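Local coordinates for nidogen-1 (Mus musculus, PDB 1GL4), which is a basement-membrane glycoprotein tightly associated with laminin that also binds collagen IV and perlecan, here represented by an EGF-like module and the G2 beta-barrel, at residues A[104-109]-A[183-188]; A[109-114]-A[151-156]. All coordinates share one frame; numbering follows the deposited sequence.

Contact 1: A[104-109]-A[183-188]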
ATOM      1  N   PRO A 104      11.337   7.778  -5.325  1.00 12.58           N
ATOM      2  CA  PRO A 104      11.369   8.059  -3.885  1.00 12.49           C
ATOM      3  C   PRO A 104       9.989   8.251  -3.251  1.00 13.11           C
ATOM      4  O   PRO A 104       9.856   8.214  -2.030  1.00 12.30           O
ATOM      5  CB  PRO A 104      12.194   9.350  -3.796  1.00 13.05           C
ATOM      6  CG  PRO A 104      12.999   9.357  -5.070  1.00 14.57           C
ATOM      7  CD  PRO A 104      12.010   8.844  -6.082  1.00 12.57           C
ATOM      8  N   LEU A 105       8.969   8.440  -4.082  1.00 12.30           N
ATOM      9  CA  LEU A 105       7.615   8.707  -3.592  1.00 13.68           C
ATOM     10  C   LEU A 105       6.756   7.515  -3.173  1.00 11.91           C
ATOM     11  O   LEU A 105       5.573   7.439  -3.519  1.00 13.40           O
ATOM     12  CB  LEU A 105       6.860   9.533  -4.636  1.00 15.83           C
ATOM     13  CG  LEU A 105       7.633  10.751  -5.161  1.00 17.68           C
ATOM     14  CD1 LEU A 105       6.829  11.444  -6.252  1.00 19.36           C
ATOM     15  CD2 LEU A 105       7.920  11.705  -4.017  1.00 19.67           C
ATOM     16  N   ALA A 106       7.338   6.606  -2.401  1.00 11.54           N
ATOM     17  CA  ALA A 106       6.619   5.434  -1.921  1.00 11.98           C
ATOM     18  C   ALA A 106       5.308   5.785  -1.202  1.00 13.09           C
ATOM     19  O   ALA A 106       4.358   5.003  -1.235  1.00 12.48           O
ATOM     20  CB  ALA A 106       7.517   4.621  -0.999  1.00 14.01           C
ATOM     21  N   PRO A 107       5.248   6.949  -0.520  1.00 12.35           N
ATOM     22  CA  PRO A 107       4.017   7.336   0.182  1.00 11.73           C
ATOM     23  C   PRO A 107       2.778   7.430  -0.714  1.00 13.19           C
ATOM     24  O   PRO A 107       1.654   7.539  -0.217  1.00 11.07           O
ATOM     25  CB  PRO A 107       4.388   8.676   0.811  1.00 12.59           C
ATOM     26  CG  PRO A 107       5.832   8.479   1.146  1.00 12.56           C
ATOM     27  CD  PRO A 107       6.362   7.833  -0.124  1.00 11.35           C
ATOM     28  N   ILE A 108       2.976   7.408  -2.030  1.00 12.01           N
ATOM     29  CA  ILE A 108       1.842   7.440  -2.947  1.00 12.43           C
ATOM     30  C   ILE A 108       1.045   6.165  -2.671  1.00 14.05           C
ATOM     31  O   ILE A 108      -0.184   6.184  -2.625  1.00 14.76           O
ATOM     32  CB  ILE A 108       2.300   7.465  -4.428  1.00 12.80           C
ATOM     33  CG1 ILE A 108       2.786   8.868  -4.800  1.00 10.39           C
ATOM     34  CG2 ILE A 108       1.154   7.049  -5.345  1.00 14.68           C
ATOM     35  CD1 ILE A 108       3.355   8.959  -6.213  1.00 14.16           C
ATOM     36  N   GLY A 109       1.760   5.062  -2.475  1.00 12.02           N
ATOM     37  CA  GLY A 109       1.115   3.799  -2.176  1.00 14.09           C
ATOM     38  C   GLY A 109       1.075   3.581  -0.672  1.00 14.61           C
ATOM     39  O   GLY A 109       0.236   2.841  -0.161  1.00 14.50           O
ATOM     40  N   VAL A 183      16.515   3.265  -6.176  1.00 12.71           N
ATOM     41  CA  VAL A 183      16.373   3.993  -4.913  1.00 13.46           C
ATOM     42  C   VAL A 183      16.139   3.070  -3.709  1.00 13.29           C
ATOM     43  O   VAL A 183      15.455   2.052  -3.819  1.00 12.98           O
ATOM     44  CB  VAL A 183      15.190   5.003  -5.012  1.00 12.52           C
ATOM     45  CG1 VAL A 183      14.856   5.565  -3.648  1.00 13.98           C
ATOM     46  CG2 VAL A 183      15.548   6.130  -5.971  1.00 14.51           C
ATOM     47  N   HIS A 184      16.702   3.432  -2.560  1.00 13.82           N
ATOM     48  CA  HIS A 184      16.534   2.639  -1.342  1.00 14.78           C
ATOM     49  C   HIS A 184      16.038   3.466  -0.157  1.00 14.06           C
ATOM     50  O   HIS A 184      16.543   4.559   0.113  1.00 12.41           O
ATOM     51  CB  HIS A 184      17.846   1.960  -0.945  1.00 18.09           C
ATOM     52  CG  HIS A 184      17.746   1.165   0.322  1.00 24.14           C
ATOM     53  ND1 HIS A 184      16.912   0.074   0.453  1.00 27.31           N
ATOM     54  CD2 HIS A 184      18.356   1.316   1.522  1.00 26.76           C
ATOM     55  CE1 HIS A 184      17.013  -0.412   1.677  1.00 27.85           C
ATOM     56  NE2 HIS A 184      17.883   0.324   2.347  1.00 27.49           N
ATOM     57  N   ILE A 185      15.059   2.918   0.552  1.00 13.14           N
ATOM     58  CA  ILE A 185      14.462   3.561   1.717  1.00 12.06           C
ATOM     59  C   ILE A 185      14.551   2.620   2.929  1.00 13.92           C
ATOM     60  O   ILE A 185      14.115   1.467   2.869  1.00 11.99           O
ATOM     61  CB  ILE A 185      12.979   3.923   1.422  1.00 13.50           C
ATOM     62  CG1 ILE A 185      12.921   5.021   0.353  1.00 11.85           C
ATOM     63  CG2 ILE A 185      12.272   4.379   2.697  1.00 11.95           C
ATOM     64  CD1 ILE A 185      11.561   5.169  -0.310  1.00 15.44           C
ATOM     65  N   GLU A 186      15.132   3.120   4.016  1.00 13.66           N
ATOM     66  CA  GLU A 186      15.295   2.353   5.257  1.00 14.88           C
ATOM     67  C   GLU A 186      14.026   2.419   6.114  1.00 14.36           C
ATOM     68  O   GLU A 186      13.186   3.287   5.916  1.00 12.81           O
ATOM     69  CB  GLU A 186      16.453   2.929   6.075  1.00 18.15           C
ATOM     70  CG  GLU A 186      17.836   2.731   5.480  1.00 22.71           C
ATOM     71  CD  GLU A 186      18.475   1.447   5.953  1.00 28.61           C
ATOM     72  OE1 GLU A 186      17.934   0.360   5.655  1.00 29.96           O
ATOM     73  OE2 GLU A 186      19.521   1.526   6.635  1.00 33.68           O
ATOM     74  N   PRO A 187      13.878   1.495   7.079  1.00 13.29           N
ATOM     75  CA  PRO A 187      12.703   1.478   7.962  1.00 13.44           C
ATOM     76  C   PRO A 187      12.548   2.814   8.691  1.00 14.38           C
ATOM     77  O   PRO A 187      13.541   3.502   8.956  1.00 13.54           O
ATOM     78  CB  PRO A 187      13.012   0.330   8.920  1.00 13.35           C
ATOM     79  CG  PRO A 187      13.743  -0.639   8.025  1.00 14.53           C
ATOM     80  CD  PRO A 187      14.696   0.283   7.276  1.00 13.73           C
ATOM     81  N   TYR A 188      11.308   3.179   9.013  1.00 12.79           N
ATOM     82  CA  TYR A 188      11.034   4.442   9.702  1.00 12.91           C
ATOM     83  C   TYR A 188       9.697   4.404  10.448  1.00 12.88           C
ATOM     84  O   TYR A 188       8.901   3.485  10.274  1.00 11.88           O
ATOM     85  CB  TYR A 188      11.012   5.599   8.689  1.00 11.97           C
ATOM     86  CG  TYR A 188       9.900   5.502   7.650  1.00 10.58           C
ATOM     87  CD1 TYR A 188       8.633   6.046   7.893  1.00 10.89           C
ATOM     88  CD2 TYR A 188      10.112   4.852   6.434  1.00  8.54           C
ATOM     89  CE1 TYR A 188       7.603   5.942   6.945  1.00 10.51           C
ATOM     90  CE2 TYR A 188       9.083   4.743   5.473  1.00 11.46           C
ATOM     91  CZ  TYR A 188       7.836   5.292   5.738  1.00 11.91           C
ATOM     92  OH  TYR A 188       6.835   5.222   4.791  1.00 11.64           O
TER
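The backbones come closest at P104 and V183, with their CA atoms 6.5 Å apart, where the turn leading into helix 107-115 passes strand 182-195. No hydrogen bond joins the two segments; apolar side chains carry the contact. P104 puts the CG corner of its ring against one branch of V183, CG2, at 4.2 Å. I185 does the rest with the end of its chain. CG1 is anti to the carbonyl carbon (chi1 -67°) and the chain then runs on extended, which carries CD1 up to the turn. There CD1 sits 4.1 Å from A106 CB and 3.9 Å from P104 O. Between those two contacts L105 forms an inverse gamma turn, with a weak bond from A106 N back to P104 O at 3.0 Å. V258 of strand 248-261 touches both A106 and V183, and I177 touches both P104 and V183. The chemistry is that of a hydrophobic interior: the turn before the inner helix packs on the barrel wall through apolar contacts, while P104 O, although packed against a methyl, is served by a hydrogen bond from Y225 OH and by the turn's own weak bond.

Contact 2: A[109-114]-A[151-156]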
ATOM      1  N   GLY A 109       1.760   5.062  -2.475  1.00 12.02           N
ATOM      2  CA  GLY A 109       1.115   3.799  -2.176  1.00 14.09           C
ATOM      3  C   GLY A 109       1.075   3.581  -0.672  1.00 14.61           C
ATOM      4  O   GLY A 109       0.236   2.841  -0.161  1.00 14.50           O
ATOM      5  N   GLY A 110       1.985   4.244   0.035  1.00 12.88           N
ATOM      6  CA  GLY A 110       2.056   4.122   1.481  1.00 13.55           C
ATOM      7  C   GLY A 110       0.784   4.429   2.266  1.00 13.21           C
ATOM      8  O   GLY A 110       0.614   3.927   3.379  1.00 11.99           O
ATOM      9  N   ILE A 111      -0.102   5.253   1.710  1.00 11.46           N
ATOM     10  CA  ILE A 111      -1.351   5.583   2.399  1.00 11.18           C
ATOM     11  C   ILE A 111      -2.201   4.316   2.519  1.00 11.38           C
ATOM     12  O   ILE A 111      -2.970   4.156   3.466  1.00 10.48           O
ATOM     13  CB  ILE A 111      -2.142   6.690   1.633  1.00 11.86           C
ATOM     14  CG1 ILE A 111      -3.401   7.083   2.409  1.00 10.05           C
ATOM     15  CG2 ILE A 111      -2.508   6.203   0.242  1.00 11.96           C
ATOM     16  CD1 ILE A 111      -3.124   7.787   3.728  1.00 11.67           C
ATOM     17  N   ILE A 112      -2.045   3.399   1.568  1.00 11.10           N
ATOM     18  CA  ILE A 112      -2.801   2.150   1.602  1.00 12.07           C
ATOM     19  C   ILE A 112      -2.253   1.255   2.722  1.00 12.49           C
ATOM     20  O   ILE A 112      -2.990   0.474   3.324  1.00 11.38           O
ATOM     21  CB  ILE A 112      -2.728   1.429   0.240  1.00 13.60           C
ATOM     22  CG1 ILE A 112      -3.347   2.331  -0.837  1.00 12.99           C
ATOM     23  CG2 ILE A 112      -3.463   0.098   0.306  1.00 11.81           C
ATOM     24  CD1 ILE A 112      -3.249   1.796  -2.246  1.00 12.11           C
ATOM     25  N   GLY A 113      -0.960   1.387   3.006  1.00 12.58           N
ATOM     26  CA  GLY A 113      -0.356   0.620   4.083  1.00 11.34           C
ATOM     27  C   GLY A 113      -0.888   1.140   5.410  1.00 11.74           C
ATOM     28  O   GLY A 113      -1.101   0.380   6.356  1.00 11.61           O
ATOM     29  N   TRP A 114      -1.101   2.451   5.479  1.00 12.23           N
ATOM     30  CA  TRP A 114      -1.637   3.087   6.682  1.00 11.14           C
ATOM     31  C   TRP A 114      -3.066   2.587   6.903  1.00 11.19           C
ATOM     32  O   TRP A 114      -3.463   2.277   8.026  1.00 11.81           O
ATOM     33  CB  TRP A 114      -1.633   4.615   6.513  1.00 11.25           C
ATOM     34  CG  TRP A 114      -2.370   5.358   7.600  1.00 11.58           C
ATOM     35  CD1 TRP A 114      -1.937   5.592   8.873  1.00 12.28           C
ATOM     36  CD2 TRP A 114      -3.685   5.922   7.511  1.00 12.76           C
ATOM     37  NE1 TRP A 114      -2.902   6.267   9.589  1.00 13.34           N
ATOM     38  CE2 TRP A 114      -3.986   6.482   8.777  1.00 12.92           C
ATOM     39  CE3 TRP A 114      -4.641   6.007   6.488  1.00 11.50           C
ATOM     40  CZ2 TRP A 114      -5.201   7.119   9.046  1.00 11.25           C
ATOM     41  CZ3 TRP A 114      -5.856   6.645   6.756  1.00 11.71           C
ATOM     42  CH2 TRP A 114      -6.124   7.191   8.024  1.00 11.89           C
ATOM     43  N   LEU A 151      -0.037  16.443  -3.772  1.00 12.88           N
ATOM     44  CA  LEU A 151      -0.822  15.240  -4.026  1.00 15.12           C
ATOM     45  C   LEU A 151      -2.214  15.336  -3.414  1.00 16.33           C
ATOM     46  O   LEU A 151      -2.372  15.819  -2.289  1.00 14.56           O
ATOM     47  CB  LEU A 151      -0.095  14.021  -3.445  1.00 16.94           C
ATOM     48  CG  LEU A 151      -0.830  12.676  -3.372  1.00 20.69           C
ATOM     49  CD1 LEU A 151       0.192  11.561  -3.253  1.00 21.85           C
ATOM     50  CD2 LEU A 151      -1.792  12.642  -2.191  1.00 21.31           C
ATOM     51  N   LYS A 152      -3.221  14.895  -4.164  1.00 14.72           N
ATOM     52  CA  LYS A 152      -4.592  14.879  -3.664  1.00 15.86           C
ATOM     53  C   LYS A 152      -5.199  13.528  -4.014  1.00 16.32           C
ATOM     54  O   LYS A 152      -5.182  13.112  -5.174  1.00 14.32           O
ATOM     55  CB  LYS A 152      -5.440  15.996  -4.279  1.00 18.54           C
ATOM     56  CG  LYS A 152      -6.855  16.038  -3.707  1.00 23.58           C
ATOM     57  CD  LYS A 152      -7.599  17.308  -4.095  1.00 25.96           C
ATOM     58  CE  LYS A 152      -8.939  17.392  -3.371  1.00 28.59           C
ATOM     59  NZ  LYS A 152      -9.667  18.665  -3.659  1.00 31.72           N
ATOM     60  N   GLN A 153      -5.713  12.834  -3.002  1.00 15.23           N
ATOM     61  CA  GLN A 153      -6.320  11.522  -3.208  1.00 14.87           C
ATOM     62  C   GLN A 153      -7.681  11.431  -2.535  1.00 14.57           C
ATOM     63  O   GLN A 153      -7.844  11.838  -1.383  1.00 15.43           O
ATOM     64  CB  GLN A 153      -5.396  10.415  -2.676  1.00 14.68           C
ATOM     65  CG  GLN A 153      -4.237  10.049  -3.618  1.00 11.86           C
ATOM     66  CD  GLN A 153      -3.209   9.117  -2.976  1.00 13.19           C
ATOM     67  OE1 GLN A 153      -2.574   8.303  -3.655  1.00 13.17           O
ATOM     68  NE2 GLN A 153      -3.028   9.247  -1.674  1.00  9.22           N
ATOM     69  N   GLN A 154      -8.659  10.909  -3.267  1.00 14.29           N
ATOM     70  CA  GLN A 154     -10.008  10.751  -2.743  1.00 14.88           C
ATOM     71  C   GLN A 154     -10.375   9.274  -2.708  1.00 14.78           C
ATOM     72  O   GLN A 154     -10.231   8.567  -3.710  1.00 12.10           O
ATOM     73  CB  GLN A 154     -11.010  11.510  -3.616  1.00 19.46           C
ATOM     74  CG  GLN A 154     -12.462  11.370  -3.166  1.00 26.65           C
ATOM     75  CD  GLN A 154     -12.710  11.936  -1.775  1.00 30.40           C
ATOM     76  OE1 GLN A 154     -12.286  13.052  -1.459  1.00 31.43           O
ATOM     77  NE2 GLN A 154     -13.410  11.171  -0.939  1.00 30.78           N
ATOM     78  N   PHE A 155     -10.836   8.818  -1.546  1.00 11.68           N
ATOM     79  CA  PHE A 155     -11.237   7.429  -1.350  1.00 14.08           C
ATOM     80  C   PHE A 155     -12.753   7.417  -1.170  1.00 13.67           C
ATOM     81  O   PHE A 155     -13.290   8.142  -0.324  1.00 13.31           O
ATOM     82  CB  PHE A 155     -10.544   6.850  -0.117  1.00 12.90           C
ATOM     83  CG  PHE A 155      -9.037   6.846  -0.212  1.00 15.78           C
ATOM     84  CD1 PHE A 155      -8.315   8.035  -0.129  1.00 17.07           C
ATOM     85  CD2 PHE A 155      -8.343   5.655  -0.387  1.00 14.04           C
ATOM     86  CE1 PHE A 155      -6.920   8.036  -0.219  1.00 15.68           C
ATOM     87  CE2 PHE A 155      -6.948   5.640  -0.478  1.00 17.39           C
ATOM     88  CZ  PHE A 155      -6.237   6.835  -0.393  1.00 17.57           C
ATOM     89  N   SER A 156     -13.437   6.585  -1.947  1.00 13.64           N
ATOM     90  CA  SER A 156     -14.898   6.543  -1.910  1.00 15.63           C
ATOM     91  C   SER A 156     -15.553   5.238  -1.461  1.00 16.17           C
ATOM     92  O   SER A 156     -16.633   4.891  -1.944  1.00 16.16           O
ATOM     93  CB  SER A 156     -15.437   6.920  -3.296  1.00 17.77           C
ATOM     94  OG  SER A 156     -14.778   8.069  -3.797  1.00 17.40           O
TER
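The CG2 methyl of I111 comes up to the edge of the F155 ring, near the ring plane, while CG1 of the same isoleucine stands above that plane, outboard of CZ. The F155 ring also stacks with the ring of F134 from the adjoining strand 133-142. The other large ring here, W114, does not touch 151-156; at its edge, in plane, is I111 O of its own helix. At the F155 rim the contact centres on CZ, the far end of the ring: I111 CG2 stands 3.8 Å from it and I111 CG1 4.0 Å from it, so both branches from the isoleucine's CB bear on a single ring atom. I111 carries CG1 anti to its backbone N (chi1 -177°), which leaves the CG2 methyl between N and the carbonyl carbon. That same methyl also packs against the amide end of Q153, two residues earlier on the strand. Q153 and F155 both start out toward the helix and pass I111 with their chains heading roughly the other way. The two backbones stay well apart, 9.6 Å between the CA atoms of I111 and Q153, and the gap is bridged by side chains. I166 of strand 164-171 touches both Q153 and F155, while F134 and I231 touch I111. No hydrogen bond crosses the contact. The helix is thus seated against the inner wall of the barrel mainly by aliphatic and aromatic carbon, with one amide end brought up beside a methyl, and dispersion and burial, not directional bonds, position I111.

The two contacts, centred 14 Å apart, follow each other along one piece of chain: contact 1 is made by the turn just ahead of helix 107-115, contact 2 by I111 within it, and the segments share G109. Along the chain the order is 104-109, 109-114, 151-156, 183-188, so contact 2 falls within the span that contact 1 brings together. The strands they use, 149-156 and 182-195, belong to the same G2 beta-barrel, whose family is related to that of green fluorescent protein. I108 CG1 meets L151 CD1 at 4.0 Å, tying the two contacts together. The turn before the helix packs on one wall strand and the helix on another, both contacts being buried within the barrel.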